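Local coordinates for protein cysteine desulfurase (PDB 6A6E) that probably uses pyridoxal-5'-phosphate to take sulfur from L-cysteine, leaving alanine, and hands it on as a persulfide in the Suf sulfur-mobilisation system, at residues 107-112 with 139-143; 159-164 with 189-194; 212-216 with 231-237. The contacts are given in a common frame with arbitrary orientation. Residue numbers count along the deposited sequence, not the author numbering.

Contact 1 (107-112 with 139-143); sequences INFLVN and PWVRL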
ATOM      1  N   ILE A 107      11.407   4.313   3.665  1.00 15.29           N
ATOM      2  CA  ILE A 107      12.825   4.490   3.445  1.00 15.38           C
ATOM      3  C   ILE A 107      13.079   4.883   2.000  1.00 17.11           C
ATOM      4  O   ILE A 107      13.908   5.766   1.696  1.00 16.04           O
ATOM      5  CB  ILE A 107      13.699   3.260   3.838  1.00 16.85           C
ATOM      6  CG1 ILE A 107      13.592   2.903   5.331  1.00 19.00           C
ATOM      7  CG2 ILE A 107      15.181   3.493   3.527  1.00 16.13           C
ATOM      8  CD1 ILE A 107      14.242   3.924   6.223  1.00 23.80           C
ATOM      9  N   ASN A 108      12.426   4.195   1.077  1.00 15.98           N
ATOM     10  CA  ASN A 108      12.619   4.551  -0.335  1.00 16.04           C
ATOM     11  C   ASN A 108      12.196   6.007  -0.604  1.00 15.84           C
ATOM     12  O   ASN A 108      12.857   6.710  -1.379  1.00 16.05           O
ATOM     13  CB  ASN A 108      11.862   3.590  -1.262  1.00 15.40           C
ATOM     14  CG  ASN A 108      12.597   2.284  -1.471  1.00 14.88           C
ATOM     15  OD1 ASN A 108      13.411   2.166  -2.411  1.00 16.52           O
ATOM     16  ND2 ASN A 108      12.357   1.293  -0.588  1.00 12.98           N
ATOM     17  N   PHE A 109      11.091   6.430   0.017  1.00 15.83           N
ATOM     18  CA  PHE A 109      10.565   7.775  -0.089  1.00 15.85           C
ATOM     19  C   PHE A 109      11.690   8.763   0.332  1.00 16.49           C
ATOM     20  O   PHE A 109      11.992   9.751  -0.375  1.00 14.85           O
ATOM     21  CB  PHE A 109       9.325   7.846   0.780  1.00 17.87           C
ATOM     22  CG  PHE A 109       8.712   9.205   0.988  1.00 20.94           C
ATOM     23  CD1 PHE A 109       9.455  10.322   1.379  1.00 25.58           C
ATOM     24  CD2 PHE A 109       7.330   9.317   0.968  1.00 27.71           C
ATOM     25  CE1 PHE A 109       8.851  11.550   1.629  1.00 27.11           C
ATOM     26  CE2 PHE A 109       6.710  10.542   1.228  1.00 28.71           C
ATOM     27  CZ  PHE A 109       7.489  11.665   1.532  1.00 26.82           C
ATOM     28  N   LEU A 110      12.336   8.479   1.450  1.00 14.81           N
ATOM     29  CA  LEU A 110      13.363   9.400   1.972  1.00 16.92           C
ATOM     30  C   LEU A 110      14.587   9.504   1.052  1.00 18.22           C
ATOM     31  O   LEU A 110      15.029  10.608   0.778  1.00 19.08           O
ATOM     32  CB  LEU A 110      13.746   9.022   3.405  1.00 16.04           C
ATOM     33  CG  LEU A 110      12.615   9.263   4.370  1.00 17.24           C
ATOM     34  CD1 LEU A 110      12.935   8.773   5.758  1.00 19.43           C
ATOM     35  CD2 LEU A 110      12.311  10.768   4.440  1.00 19.20           C
ATOM     36  N   VAL A 111      15.127   8.385   0.602  1.00 17.29           N
ATOM     37  CA  VAL A 111      16.317   8.426  -0.218  1.00 19.52           C
ATOM     38  C   VAL A 111      16.047   9.245  -1.481  1.00 21.03           C
ATOM     39  O   VAL A 111      16.837  10.159  -1.822  1.00 20.36           O
ATOM     40  CB  VAL A 111      16.804   7.024  -0.733  1.00 20.26           C
ATOM     41  CG1 VAL A 111      18.094   7.208  -1.523  1.00 22.65           C
ATOM     42  CG2 VAL A 111      17.036   6.062   0.373  1.00 20.59           C
ATOM     43  N   ASN A 112      14.957   8.901  -2.176  1.00 17.84           N
ATOM     44  CA  ASN A 112      14.607   9.571  -3.386  1.00 18.73           C
ATOM     45  C   ASN A 112      14.251  11.038  -3.137  1.00 20.42           C
ATOM     46  O   ASN A 112      14.663  11.923  -3.965  1.00 19.99           O
ATOM     47  CB  ASN A 112      13.463   8.891  -4.171  1.00 19.30           C
ATOM     48  CG  ASN A 112      13.855   7.596  -4.757  1.00 20.92           C
ATOM     49  OD1 ASN A 112      14.427   7.556  -5.856  1.00 22.78           O
ATOM     50  ND2 ASN A 112      13.535   6.470  -4.034  1.00 20.67           N
ATOM     51  N   PRO A 139      18.209   0.321  -0.392  1.00 14.36           N
ATOM     52  CA  PRO A 139      17.969   1.537  -1.161  1.00 15.07           C
ATOM     53  C   PRO A 139      19.200   2.470  -1.231  1.00 17.16           C
ATOM     54  O   PRO A 139      19.497   3.026  -2.276  1.00 20.74           O
ATOM     55  CB  PRO A 139      16.815   2.231  -0.415  1.00 14.43           C
ATOM     56  CG  PRO A 139      16.174   1.204   0.438  1.00 15.01           C
ATOM     57  CD  PRO A 139      17.247   0.166   0.719  1.00 15.51           C
ATOM     58  N   TRP A 140      19.879   2.645  -0.106  1.00 18.55           N
ATOM     59  CA  TRP A 140      21.068   3.482  -0.031  1.00 18.98           C
ATOM     60  C   TRP A 140      22.180   2.951  -0.953  1.00 18.58           C
ATOM     61  O   TRP A 140      22.684   3.676  -1.762  1.00 20.01           O
ATOM     62  CB  TRP A 140      21.569   3.568   1.423  1.00 18.38           C
ATOM     63  CG  TRP A 140      20.542   4.071   2.410  1.00 16.74           C
ATOM     64  CD1 TRP A 140      19.945   3.341   3.400  1.00 18.62           C
ATOM     65  CD2 TRP A 140      20.034   5.396   2.543  1.00 16.69           C
ATOM     66  NE1 TRP A 140      19.037   4.111   4.078  1.00 16.88           N
ATOM     67  CE2 TRP A 140      19.125   5.390   3.608  1.00 17.55           C
ATOM     68  CE3 TRP A 140      20.258   6.591   1.870  1.00 17.21           C
ATOM     69  CZ2 TRP A 140      18.417   6.531   3.984  1.00 16.60           C
ATOM     70  CZ3 TRP A 140      19.606   7.708   2.280  1.00 17.49           C
ATOM     71  CH2 TRP A 140      18.700   7.668   3.320  1.00 17.91           C
ATOM     72  N   VAL A 141      22.478   1.662  -0.881  1.00 20.01           N
ATOM     73  CA  VAL A 141      23.585   1.096  -1.645  1.00 20.10           C
ATOM     74  C   VAL A 141      23.259   1.129  -3.128  1.00 22.21           C
ATOM     75  O   VAL A 141      24.062   1.612  -3.936  1.00 20.72           O
ATOM     76  CB  VAL A 141      23.860  -0.326  -1.209  1.00 22.03           C
ATOM     77  CG1 VAL A 141      24.795  -1.030  -2.162  1.00 24.41           C
ATOM     78  CG2 VAL A 141      24.341  -0.341   0.245  1.00 24.72           C
ATOM     79  N   ARG A 142      22.056   0.717  -3.524  1.00 21.10           N
ATOM     80  CA  ARG A 142      21.706   0.788  -4.935  1.00 19.62           C
ATOM     81  C   ARG A 142      21.540   2.219  -5.466  1.00 21.66           C
ATOM     82  O   ARG A 142      22.045   2.560  -6.552  1.00 21.77           O
ATOM     83  CB  ARG A 142      20.431   0.014  -5.263  1.00 21.97           C
ATOM     84  CG  ARG A 142      20.112  -0.010  -6.783  1.00 22.43           C
ATOM     85  CD  ARG A 142      21.250  -0.670  -7.574  1.00 22.91           C
ATOM     86  NE  ARG A 142      20.909  -0.899  -8.955  1.00 24.14           N
ATOM     87  CZ  ARG A 142      21.624  -1.668  -9.788  1.00 27.62           C
ATOM     88  NH1 ARG A 142      22.779  -2.221  -9.424  1.00 27.29           N
ATOM     89  NH2 ARG A 142      21.167  -1.904 -11.000  1.00 25.36           N
ATOM     90  N   LEU A 143      20.815   3.068  -4.753  1.00 20.12           N
ATOM     91  CA  LEU A 143      20.651   4.396  -5.262  1.00 20.26           C
ATOM     92  C   LEU A 143      21.935   5.271  -5.253  1.00 22.99           C
ATOM     93  O   LEU A 143      22.005   6.241  -6.056  1.00 21.93           O
ATOM     94  CB  LEU A 143      19.460   5.135  -4.690  1.00 20.41           C
ATOM     95  CG  LEU A 143      18.067   4.590  -5.067  1.00 18.77           C
ATOM     96  CD1 LEU A 143      17.053   5.225  -4.146  1.00 20.32           C
ATOM     97  CD2 LEU A 143      17.715   4.839  -6.504  1.00 19.10           C
TER
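Start at Ile-107, whose CA-to-CB bond points at the second helix: its CG2 lies 4.0 Å from Pro-139 CG and 3.9 Å from Trp-140 NE1. The indole nitrogen itself is hydrogen-bonded to Asn-136 OD1. One residue on, Asn-108 brings OD1 to 3.9 Å from Pro-139 CB, while its ND2 bonds the backbone O of Tyr-261 of the second subunit, a residue that Leu-143 also packs against. A turn later comes Val-111, the centre of the interface. Its CG2 sits 3.5 Å from the centroid of the Trp-140 six-membered ring, almost on the ring normal, a clean CH-pi contact, and its CG1 packs on Leu-143 CD1 at 3.4 Å. Asn-112 finishes the row; its ND2 donates to Asn-108 O (2.8 Å) and lies 3.7 Å from Leu-143 CD1. No hydrogen bond passes between 107-112 and 139-143, which meet by packing; just beyond, Asn-112 OD1 is hydrogen-bonded to Tyr-147 OH, farther along the second helix. The axes of the two short segments approach to 10.3 Å and cross at -38°. Both belong to the large PLP-binding domain of a fold-type I enzyme. Beneath them is its mixed sheet: Ile-107 and Trp-140 rest on Ile-208 of strand 206-210, and Trp-140 also reaches strand 125-129.

Contact 2 (159-164 with 189-194); sequences KGVITN and TGQEMP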
ATOM      1  N   LYS A 159      29.701 -10.298  17.832  1.00 29.33           N
ATOM      2  CA  LYS A 159      28.392 -10.784  18.262  1.00 29.24           C
ATOM      3  C   LYS A 159      27.219  -9.942  17.616  1.00 23.57           C
ATOM      4  O   LYS A 159      26.058 -10.126  17.937  1.00 22.94           O
ATOM      5  CB  LYS A 159      28.326 -10.814  19.789  1.00 30.42           C
ATOM      6  CG  LYS A 159      28.973 -12.035  20.443  1.00 35.11           C
ATOM      7  CD  LYS A 159      28.123 -13.289  20.279  1.00 40.61           C
ATOM      8  CE  LYS A 159      28.658 -14.489  21.053  1.00 40.28           C
ATOM      9  NZ  LYS A 159      27.828 -15.711  20.741  1.00 40.12           N
ATOM     10  N   GLY A 160      27.567  -8.999  16.758  1.00 23.86           N
ATOM     11  CA  GLY A 160      26.598  -8.133  16.108  1.00 25.37           C
ATOM     12  C   GLY A 160      26.181  -6.892  16.892  1.00 26.53           C
ATOM     13  O   GLY A 160      25.235  -6.254  16.536  1.00 24.17           O
ATOM     14  N   VAL A 161      26.917  -6.544  17.940  1.00 27.00           N
ATOM     15  CA  VAL A 161      26.544  -5.438  18.844  1.00 25.25           C
ATOM     16  C   VAL A 161      27.111  -4.162  18.300  1.00 22.94           C
ATOM     17  O   VAL A 161      28.258  -4.128  17.808  1.00 22.12           O
ATOM     18  CB  VAL A 161      27.046  -5.681  20.317  1.00 24.51           C
ATOM     19  CG1 VAL A 161      26.655  -4.542  21.249  1.00 24.83           C
ATOM     20  CG2 VAL A 161      26.425  -6.915  20.844  1.00 26.07           C
ATOM     21  N   ILE A 162      26.285  -3.108  18.311  1.00 23.21           N
ATOM     22  CA  ILE A 162      26.754  -1.749  18.015  1.00 24.69           C
ATOM     23  C   ILE A 162      27.023  -1.076  19.389  1.00 25.66           C
ATOM     24  O   ILE A 162      26.093  -0.759  20.109  1.00 22.76           O
ATOM     25  CB  ILE A 162      25.700  -0.920  17.257  1.00 25.79           C
ATOM     26  CG1 ILE A 162      25.341  -1.576  15.940  1.00 25.10           C
ATOM     27  CG2 ILE A 162      26.170   0.538  17.089  1.00 25.39           C
ATOM     28  CD1 ILE A 162      26.343  -1.381  14.860  1.00 27.13           C
ATOM     29  N   THR A 163      28.292  -0.938  19.771  1.00 25.64           N
ATOM     30  CA  THR A 163      28.647  -0.388  21.087  1.00 25.66           C
ATOM     31  C   THR A 163      28.653   1.118  21.013  1.00 25.27           C
ATOM     32  O   THR A 163      28.817   1.689  19.933  1.00 23.58           O
ATOM     33  CB  THR A 163      30.056  -0.889  21.559  1.00 25.57           C
ATOM     34  OG1 THR A 163      31.055  -0.410  20.657  1.00 23.02           O
ATOM     35  CG2 THR A 163      30.072  -2.378  21.600  1.00 25.99           C
ATOM     36  N   ASN A 164      28.437   1.757  22.159  1.00 28.38           N
ATOM     37  CA  ASN A 164      28.598   3.224  22.278  1.00 29.55           C
ATOM     38  C   ASN A 164      29.933   3.686  21.784  1.00 27.05           C
ATOM     39  O   ASN A 164      30.027   4.729  21.096  1.00 26.58           O
ATOM     40  CB  ASN A 164      28.414   3.680  23.733  1.00 31.84           C
ATOM     41  CG  ASN A 164      26.988   3.679  24.162  1.00 32.01           C
ATOM     42  OD1 ASN A 164      26.099   3.263  23.400  1.00 29.12           O
ATOM     43  ND2 ASN A 164      26.727   4.200  25.374  1.00 29.48           N
ATOM     44  N   THR A 189      19.733  -9.060  16.132  1.00 21.14           N
ATOM     45  CA  THR A 189      20.384  -9.016  17.437  1.00 21.02           C
ATOM     46  C   THR A 189      19.475  -8.697  18.576  1.00 21.44           C
ATOM     47  O   THR A 189      19.817  -8.985  19.724  1.00 24.80           O
ATOM     48  CB  THR A 189      21.543  -8.045  17.473  1.00 20.03           C
ATOM     49  OG1 THR A 189      21.050  -6.685  17.476  1.00 21.49           O
ATOM     50  CG2 THR A 189      22.465  -8.275  16.335  1.00 20.47           C
ATOM     51  N   GLY A 190      18.317  -8.082  18.298  1.00 21.58           N
ATOM     52  CA  GLY A 190      17.374  -7.656  19.369  1.00 19.90           C
ATOM     53  C   GLY A 190      17.834  -6.359  20.054  1.00 19.93           C
ATOM     54  O   GLY A 190      17.200  -5.881  20.988  1.00 22.40           O
ATOM     55  N   GLN A 191      18.946  -5.779  19.617  1.00 19.51           N
ATOM     56  CA  GLN A 191      19.514  -4.630  20.332  1.00 18.83           C
ATOM     57  C   GLN A 191      18.708  -3.346  20.084  1.00 19.60           C
ATOM     58  O   GLN A 191      18.636  -2.875  18.934  1.00 18.92           O
ATOM     59  CB  GLN A 191      20.973  -4.364  19.907  1.00 19.46           C
ATOM     60  CG  GLN A 191      21.604  -3.253  20.750  1.00 19.29           C
ATOM     61  CD  GLN A 191      22.995  -2.850  20.348  1.00 21.23           C
ATOM     62  OE1 GLN A 191      23.535  -3.350  19.370  1.00 23.11           O
ATOM     63  NE2 GLN A 191      23.570  -1.869  21.087  1.00 20.13           N
ATOM     64  N   GLU A 192      18.119  -2.782  21.135  1.00 20.34           N
ATOM     65  CA  GLU A 192      17.600  -1.414  21.080  1.00 22.44           C
ATOM     66  C   GLU A 192      18.758  -0.406  21.033  1.00 23.58           C
ATOM     67  O   GLU A 192      19.617  -0.438  21.874  1.00 22.71           O
ATOM     68  CB  GLU A 192      16.694  -1.109  22.263  1.00 24.45           C
ATOM     69  CG  GLU A 192      15.448  -2.015  22.286  1.00 26.31           C
ATOM     70  CD  GLU A 192      14.516  -1.779  23.474  1.00 30.74           C
ATOM     71  OE1 GLU A 192      14.918  -1.066  24.416  1.00 30.75           O
ATOM     72  OE2 GLU A 192      13.366  -2.317  23.478  1.00 32.21           O
ATOM     73  N   MET A 193      18.765   0.463  20.019  1.00 21.42           N
ATOM     74  CA  MET A 193      19.861   1.359  19.782  1.00 22.68           C
ATOM     75  C   MET A 193      19.757   2.653  20.623  1.00 22.31           C
ATOM     76  O   MET A 193      18.662   3.130  20.922  1.00 21.23           O
ATOM     77  CB  MET A 193      19.970   1.725  18.292  1.00 21.33           C
ATOM     78  CG  MET A 193      20.272   0.554  17.359  1.00 24.91           C
ATOM     79  SD  MET A 193      21.793  -0.375  17.797  1.00 25.81           S
ATOM     80  CE  MET A 193      21.745  -1.794  16.691  1.00 25.33           C
ATOM     81  N   PRO A 194      20.912   3.230  20.949  1.00 23.50           N
ATOM     82  CA  PRO A 194      20.998   4.450  21.714  1.00 23.68           C
ATOM     83  C   PRO A 194      20.732   5.636  20.784  1.00 23.16           C
ATOM     84  O   PRO A 194      21.628   6.393  20.407  1.00 19.87           O
ATOM     85  CB  PRO A 194      22.445   4.395  22.259  1.00 24.59           C
ATOM     86  CG  PRO A 194      23.205   3.793  21.127  1.00 26.61           C
ATOM     87  CD  PRO A 194      22.251   2.698  20.612  1.00 24.48           C
TER
HETATM   88  O   HOH W   1      22.841  -5.055  17.124  1.00 18.51           O
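Two irregular loops run side by side here, their end-to-end directions only 2° apart, each leading into a helix of the large PLP-binding domain. They are too far apart for backbone pairing: the nearest CA atoms are 6.4 Å apart at Gly-160 and Thr-189, 7.2 Å at Val-161 and Gln-191, and 7.8 Å at Ile-162 and Met-193. At Gly-160 the backbone turns through phi 85°, where a CB would jam against the preceding carbonyl and also sit tight on Thr-189 CG2. An ST turn shapes the other loop, with Gln-191 N donating to Thr-189 OG1 (3.1 Å).

Gln-191 bridges the gap. Its extended side chain presents the amide to the backbone of one residue, so that Ile-162 N donates to Gln-191 OE1 (3.0 Å) and Gln-191 NE2 donates to Ile-162 O (2.9 Å), much as a neighbouring strand would. Farther along, Ile-162 CG1 packs on Met-193 CE at 3.7 Å, and Asn-164 OD1 lies 3.7 Å from Pro-194 CG. Ile-162 and Pro-194 also both touch Ile-167 on helix 164-173, which Thr-163 caps through Ser-166 N. At the other end a water fills the space, donating to Gly-160 O (2.7 Å) and Gln-191 OE1 (2.9 Å) and accepting from Thr-189 OG1 at 2.4 Å.

Contact 3 (212-216 with 231-237); sequences AQLVP and VFSGHKI. With PLP (pyridoxal-5'-phosphate), chain E.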
ATOM      1  N   ALA A 212      10.763  -0.182  12.698  1.00 17.62           N
ATOM      2  CA  ALA A 212       9.784  -1.301  12.462  1.00 15.70           C
ATOM      3  C   ALA A 212       9.665  -2.261  13.638  1.00 15.00           C
ATOM      4  O   ALA A 212       8.560  -2.777  13.920  1.00 14.64           O
ATOM      5  CB  ALA A 212      10.104  -2.082  11.181  1.00 16.39           C
ATOM      6  N   GLN A 213      10.792  -2.576  14.292  1.00 16.45           N
ATOM      7  CA  GLN A 213      10.796  -3.538  15.414  1.00 19.28           C
ATOM      8  C   GLN A 213      10.592  -2.842  16.760  1.00 20.20           C
ATOM      9  O   GLN A 213      10.137  -3.475  17.697  1.00 20.24           O
ATOM     10  CB  GLN A 213      12.095  -4.306  15.553  1.00 21.16           C
ATOM     11  CG  GLN A 213      12.412  -5.294  14.523  1.00 24.40           C
ATOM     12  CD  GLN A 213      11.430  -6.435  14.461  1.00 26.53           C
ATOM     13  OE1 GLN A 213      10.867  -6.879  15.486  1.00 27.17           O
ATOM     14  NE2 GLN A 213      11.200  -6.918  13.234  1.00 23.97           N
ATOM     15  N   LEU A 214      10.972  -1.569  16.856  1.00 20.62           N
ATOM     16  CA  LEU A 214      10.920  -0.812  18.114  1.00 19.02           C
ATOM     17  C   LEU A 214       9.526  -0.335  18.467  1.00 20.06           C
ATOM     18  O   LEU A 214       9.018  -0.495  19.629  1.00 17.85           O
ATOM     19  CB  LEU A 214      11.861   0.385  17.988  1.00 20.98           C
ATOM     20  CG  LEU A 214      11.974   1.303  19.210  1.00 22.39           C
ATOM     21  CD1 LEU A 214      12.617   0.516  20.342  1.00 24.47           C
ATOM     22  CD2 LEU A 214      12.769   2.571  18.921  1.00 23.95           C
ATOM     23  N   VAL A 215       8.854   0.257  17.477  1.00 18.62           N
ATOM     24  CA  VAL A 215       7.582   0.967  17.757  1.00 17.93           C
ATOM     25  C   VAL A 215       6.503   0.060  18.325  1.00 18.60           C
ATOM     26  O   VAL A 215       5.712   0.489  19.159  1.00 20.36           O
ATOM     27  CB  VAL A 215       7.102   1.743  16.491  1.00 17.83           C
ATOM     28  CG1 VAL A 215       5.602   2.120  16.555  1.00 18.73           C
ATOM     29  CG2 VAL A 215       8.001   2.953  16.265  1.00 17.95           C
ATOM     30  N   PRO A 216       6.450  -1.206  17.901  1.00 19.30           N
ATOM     31  CA  PRO A 216       5.399  -2.079  18.421  1.00 20.26           C
ATOM     32  C   PRO A 216       5.415  -2.376  19.926  1.00 20.08           C
ATOM     33  O   PRO A 216       4.393  -2.784  20.474  1.00 19.32           O
ATOM     34  CB  PRO A 216       5.669  -3.401  17.694  1.00 21.30           C
ATOM     35  CG  PRO A 216       6.318  -3.003  16.403  1.00 21.19           C
ATOM     36  CD  PRO A 216       7.202  -1.860  16.811  1.00 20.66           C
ATOM     37  N   VAL A 231      10.124   5.809  10.564  1.00 15.50           N
ATOM     38  CA  VAL A 231       9.225   4.965   9.806  1.00 15.80           C
ATOM     39  C   VAL A 231       8.857   3.690  10.580  1.00 16.41           C
ATOM     40  O   VAL A 231       9.692   3.149  11.292  1.00 15.92           O
ATOM     41  CB  VAL A 231       9.844   4.604   8.462  1.00 15.78           C
ATOM     42  CG1 VAL A 231      10.011   5.854   7.581  1.00 16.33           C
ATOM     43  CG2 VAL A 231      11.183   3.880   8.600  1.00 17.77           C
ATOM     44  N   PHE A 232       7.647   3.174  10.386  1.00 15.09           N
ATOM     45  CA  PHE A 232       7.311   1.861  10.884  1.00 15.21           C
ATOM     46  C   PHE A 232       6.157   1.248  10.059  1.00 15.83           C
ATOM     47  O   PHE A 232       5.530   1.956   9.251  1.00 14.57           O
ATOM     48  CB  PHE A 232       7.009   1.931  12.422  1.00 16.58           C
ATOM     49  CG  PHE A 232       5.694   2.616  12.806  1.00 16.73           C
ATOM     50  CD1 PHE A 232       5.639   3.977  13.092  1.00 16.95           C
ATOM     51  CD2 PHE A 232       4.534   1.868  12.956  1.00 17.41           C
ATOM     52  CE1 PHE A 232       4.441   4.582  13.457  1.00 17.33           C
ATOM     53  CE2 PHE A 232       3.359   2.458  13.324  1.00 19.57           C
ATOM     54  CZ  PHE A 232       3.315   3.833  13.604  1.00 17.73           C
ATOM     55  N   SER A 233       5.846  -0.031  10.319  1.00 14.74           N
ATOM     56  CA  SER A 233       4.853  -0.779   9.575  1.00 14.48           C
ATOM     57  C   SER A 233       3.732  -1.211  10.503  1.00 15.45           C
ATOM     58  O   SER A 233       3.969  -1.741  11.629  1.00 15.59           O
ATOM     59  CB  SER A 233       5.464  -2.045   8.958  1.00 15.10           C
ATOM     60  OG  SER A 233       6.510  -1.784   8.021  1.00 16.74           O
ATOM     61  N   GLY A 234       2.499  -1.061   9.992  1.00 15.63           N
ATOM     62  CA  GLY A 234       1.306  -1.446  10.721  1.00 15.34           C
ATOM     63  C   GLY A 234       1.230  -2.912  11.117  1.00 15.63           C
ATOM     64  O   GLY A 234       0.732  -3.229  12.232  1.00 16.24           O
ATOM     65  N   HIS A 235       1.706  -3.795  10.224  1.00 15.82           N
ATOM     66  CA  HIS A 235       1.458  -5.260  10.371  1.00 16.32           C
ATOM     67  C   HIS A 235       2.257  -5.871  11.527  1.00 16.42           C
ATOM     68  O   HIS A 235       1.889  -6.966  11.981  1.00 15.32           O
ATOM     69  CB  HIS A 235       1.683  -6.098   9.092  1.00 14.72           C
ATOM     70  CG  HIS A 235       3.113  -6.126   8.628  1.00 14.23           C
ATOM     71  ND1 HIS A 235       3.970  -7.172   8.920  1.00 13.45           N
ATOM     72  CD2 HIS A 235       3.819  -5.249   7.861  1.00 12.39           C
ATOM     73  CE1 HIS A 235       5.162  -6.904   8.399  1.00 13.20           C
ATOM     74  NE2 HIS A 235       5.092  -5.733   7.765  1.00 13.53           N
ATOM     75  N   LYS A 236       3.310  -5.157  11.960  1.00 14.63           N
ATOM     76  CA  LYS A 236       4.105  -5.520  13.105  1.00 16.52           C
ATOM     77  C   LYS A 236       3.619  -5.037  14.471  1.00 15.82           C
ATOM     78  O   LYS A 236       4.187  -5.456  15.491  1.00 13.83           O
ATOM     79  CB  LYS A 236       5.589  -5.167  12.925  1.00 17.84           C
ATOM     80  CG  LYS A 236       6.250  -6.022  11.833  1.00 20.37           C
ATOM     81  CD  LYS A 236       7.749  -5.748  11.740  1.00 22.11           C
ATOM     82  CE  LYS A 236       8.336  -6.452  10.544  1.00 24.85           C
ATOM     83  NZ  LYS A 236       9.761  -6.017  10.375  1.00 22.23           N
ATOM     84  N   ILE A 237       2.523  -4.269  14.492  1.00 16.23           N
ATOM     85  CA  ILE A 237       1.919  -3.810  15.712  1.00 16.98           C
ATOM     86  C   ILE A 237       0.457  -4.217  15.802  1.00 17.29           C
ATOM     87  O   ILE A 237      -0.409  -3.369  16.098  1.00 17.87           O
ATOM     88  CB  ILE A 237       2.182  -2.285  15.858  1.00 17.51           C
ATOM     89  CG1 ILE A 237       1.778  -1.777  17.251  1.00 18.98           C
ATOM     90  CG2 ILE A 237       1.545  -1.460  14.767  1.00 18.06           C
ATOM     91  CD1 ILE A 237       2.178  -0.330  17.553  1.00 21.49           C
TER
HETATM   92  N1  PLP E 501      13.362  -2.903   9.302  1.00 19.48           N
HETATM   93  C2  PLP E 501      13.254  -3.684  10.345  1.00 20.85           C
HETATM   94  C2A PLP E 501      14.236  -3.591  11.464  1.00 22.09           C
HETATM   95  C3  PLP E 501      12.169  -4.666  10.338  1.00 19.44           C
HETATM   96  O3  PLP E 501      12.069  -5.483  11.372  1.00 26.25           O
HETATM   97  C4  PLP E 501      11.210  -4.704   9.236  1.00 19.60           C
HETATM   98  C4A PLP E 501      10.056  -5.581   9.203  1.00 18.76           C
HETATM   99  C5  PLP E 501      11.451  -3.804   8.104  1.00 19.01           C
HETATM  100  C6  PLP E 501      12.520  -2.969   8.231  1.00 19.13           C
HETATM  101  C5A PLP E 501      10.576  -3.811   6.846  1.00 19.80           C
HETATM  102  O4P PLP E 501       9.164  -3.740   6.981  1.00 18.93           O
HETATM  103  P   PLP E 501       8.073  -3.997   5.808  1.00 19.91           P
HETATM  104  O1P PLP E 501       8.227  -2.949   4.779  1.00 17.09           O
HETATM  105  O2P PLP E 501       8.381  -5.411   5.408  1.00 20.06           O
HETATM  106  O3P PLP E 501       6.810  -3.826   6.597  1.00 18.36           O
HETATM  107  O   HOH W   2       6.549  -1.486  12.762  1.00 18.40           O
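This is the cofactor site of a fold-type I PLP enzyme, built where the loop after strand 206-210 meets the end of strand 229-233. Lys-236 NZ is bonded to PLP C4A at 1.3 Å, the length of the internal aldimine. Ala-212 CB supports the pyridine ring, 3.4 Å from PLP C3, and Gln-213 NE2 donates to PLP O3 (2.5 Å). The phosphate is gripped from the second segment: Ser-233 OG (2.5 Å) and His-235 NE2 (2.8 Å) both donate to PLP O3P, and Thr-287 OG1 of the second subunit adds another hydrogen bond to the cofactor. Behind the site the segments pack closely. Val-215 CG1 stands over the Phe-232 ring, 3.7 Å from its centroid, in a CH-pi contact, while Pro-216 CB lies 3.4 Å from Lys-236 O and 4.1 Å from Ile-237 CB. No direct hydrogen bond joins them; instead a water donates to Ala-212 O (2.7 Å) and accepts from Ser-233 N (2.9 Å).

From the N terminus the three contacts close in series, none nesting or crossing, all within the large PLP-binding domain. Contact 1 closes first, spanning strand 125-129 to bring helices 103-116 and 138-147 together. Contact 2 follows; its loop holds helix 164-173 and strand 179-183, and it joins the segments that lead into helices 164-173 and 195-201. Contact 3 closes last, around helix 222-225, at the cofactor. Each of the other two touches it, at different places: Ile-107 CD1 packs on Val-231 CG2 (3.9 Å), and Glu-192 CG approaches Leu-214 CD1 (4.3 Å). Contacts 1 and 2 do not touch, their nearest atoms being about 13 Å apart.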